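Local structure of dihydropteroate synthase (6PZ2) at residues I36-Q39 against H40-M44. The protein catalyses the condensation of a dihydropterin pyrophosphate with p-aminobenzoate to form dihydropteroate, a step of folate synthesis blocked by sulfonamides in related enzymes. Residues are numbered along the deposited sequence; the frame is centred on the assembly and turned at random.
Sequences IAIQ and HAKDM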
loop_
_atom_site.group_PDB
_atom_site.type_symbol
_atom_site.label_atom_id
_atom_site.label_comp_id
_atom_site.label_asym_id
_atom_site.label_seq_id
_atom_site.Cartn_x
_atom_site.Cartn_y
_atom_site.Cartn_z
ATOM N N ILE A 36 27.271 14.809 -5.696
ATOM C CA ILE A 36 25.840 14.887 -5.382
ATOM C C ILE A 36 25.181 13.540 -5.715
ATOM O O ILE A 36 24.488 12.963 -4.865
ATOM C CB ILE A 36 25.196 16.074 -6.134
ATOM C CG1 ILE A 36 25.601 17.426 -5.528
ATOM C CG2 ILE A 36 23.680 15.932 -6.217
ATOM C CD1 ILE A 36 25.169 18.654 -6.334
ATOM N N ALA A 37 25.449 13.019 -6.922
ATOM C CA ALA A 37 24.917 11.728 -7.331
ATOM C C ALA A 37 25.338 10.652 -6.325
ATOM O O ALA A 37 24.500 9.841 -5.927
ATOM C CB ALA A 37 25.329 11.381 -8.741
ATOM N N ILE A 38 26.590 10.674 -5.892
ATOM C CA ILE A 38 27.094 9.629 -4.975
ATOM C C ILE A 38 26.438 9.773 -3.595
ATOM O O ILE A 38 26.202 8.771 -2.906
ATOM C CB ILE A 38 28.639 9.693 -4.872
ATOM C CG1 ILE A 38 29.302 9.443 -6.228
ATOM C CG2 ILE A 38 29.189 8.736 -3.816
ATOM C CD1 ILE A 38 29.069 8.047 -6.790
ATOM N N GLN A 39 26.213 11.009 -3.152
ATOM C CA GLN A 39 25.540 11.240 -1.865
ATOM C C GLN A 39 24.114 10.678 -1.944
ATOM O O GLN A 39 23.698 9.929 -1.031
ATOM C CB GLN A 39 25.569 12.713 -1.430
ATOM C CG GLN A 39 25.117 12.927 0.021
ATOM C CD GLN A 39 25.815 12.000 0.993
ATOM O OE1 GLN A 39 27.037 11.976 1.072
ATOM N NE2 GLN A 39 25.060 11.173 1.704
ATOM N N HIS A 40 23.428 10.933 -3.064
ATOM C CA HIS A 40 22.092 10.383 -3.273
ATOM C C HIS A 40 22.108 8.857 -3.188
ATOM O O HIS A 40 21.203 8.261 -2.568
ATOM C CB HIS A 40 21.454 10.908 -4.568
ATOM C CG HIS A 40 20.015 10.531 -4.696
ATOM N ND1 HIS A 40 19.193 10.355 -3.598
ATOM C CD2 HIS A 40 19.240 10.293 -5.777
ATOM C CE1 HIS A 40 17.984 10.024 -3.995
ATOM N NE2 HIS A 40 17.990 9.975 -5.328
ATOM N N ALA A 41 23.137 8.214 -3.749
ATOM C CA ALA A 41 23.192 6.756 -3.687
ATOM C C ALA A 41 23.482 6.281 -2.263
ATOM O O ALA A 41 22.952 5.254 -1.819
ATOM C CB ALA A 41 24.242 6.233 -4.625
ATOM N N LYS A 42 24.355 6.989 -1.568
ATOM C CA LYS A 42 24.627 6.624 -0.152
ATOM C C LYS A 42 23.333 6.708 0.675
ATOM O O LYS A 42 23.049 5.802 1.458
ATOM C CB LYS A 42 25.700 7.530 0.455
ATOM C CG LYS A 42 27.123 7.108 0.107
ATOM C CD LYS A 42 28.174 8.195 0.305
ATOM C CE LYS A 42 29.580 7.640 0.383
ATOM N NZ LYS A 42 30.561 8.635 -0.100
ATOM N N ASP A 43 22.541 7.754 0.440
ATOM C CA ASP A 43 21.245 7.938 1.102
ATOM C C ASP A 43 20.310 6.764 0.795
ATOM O O ASP A 43 19.729 6.196 1.743
ATOM C CB ASP A 43 20.606 9.264 0.688
ATOM C CG ASP A 43 21.406 10.445 1.194
ATOM O OD1 ASP A 43 22.290 10.238 2.070
ATOM O OD2 ASP A 43 21.184 11.547 0.677
ATOM N N MET A 44 20.248 6.318 -0.470
ATOM C CA MET A 44 19.292 5.265 -0.798
ATOM C C MET A 44 19.716 3.950 -0.143
ATOM O O MET A 44 18.871 3.138 0.272
ATOM C CB MET A 44 19.127 5.098 -2.312
ATOM C CG MET A 44 18.398 6.279 -2.921
ATOM S SD MET A 44 18.032 6.023 -4.680
ATOM C CE MET A 44 19.686 6.083 -5.353
#
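Gln39 reaches one helical turn forward to Asp43, its NE2 giving a hydrogen bond of 2.9 Å to Asp43 OD1. CG of Gln39 lies anti to the backbone N (chi1 -169°), and a bend at chi2 turns the amide forward along the helix surface toward the carboxylate. Asp43 OD1 lies close to the amide plane, yet the donor meets the oxygen from above the carboxylate plane, the two flat groups being turned 48° apart; the hydrogen bond is also bent, with an N-H...O angle of 145°. This i to i+4 link lies on the more solvent-accessible side of the helix. The Gln39 side chain crosses that of Lys42 at about a right angle, with OE1 4.0 Å from Lys42 CD. Lys42 itself runs extended beyond CG, back past Ile38, NZ coming to 4.0 Å from Ile38 CG2, and forms a salt bridge with Glu85. In the backbone, Ile36 O accepts from His40 N (2.9 Å) and Gln39 O from Asp43 N (2.9 Å), regular alpha-helical bonds. On a further side, Met44 CE sits 4.2 Å above the plane of the His40 ring, over its centre, and a sulfate ion lies by the His40 side chain. The tight side is formed by Ile38 and Ala41, buried against helix 68-85, where both touch Leu82, while Ala37 packs on Val20. Helix 33-46 is the crossover of the beta-alpha-beta unit between the adjacent parallel strands 13-19 and 51-55 of the TIM barrel, with helix 68-85 alongside.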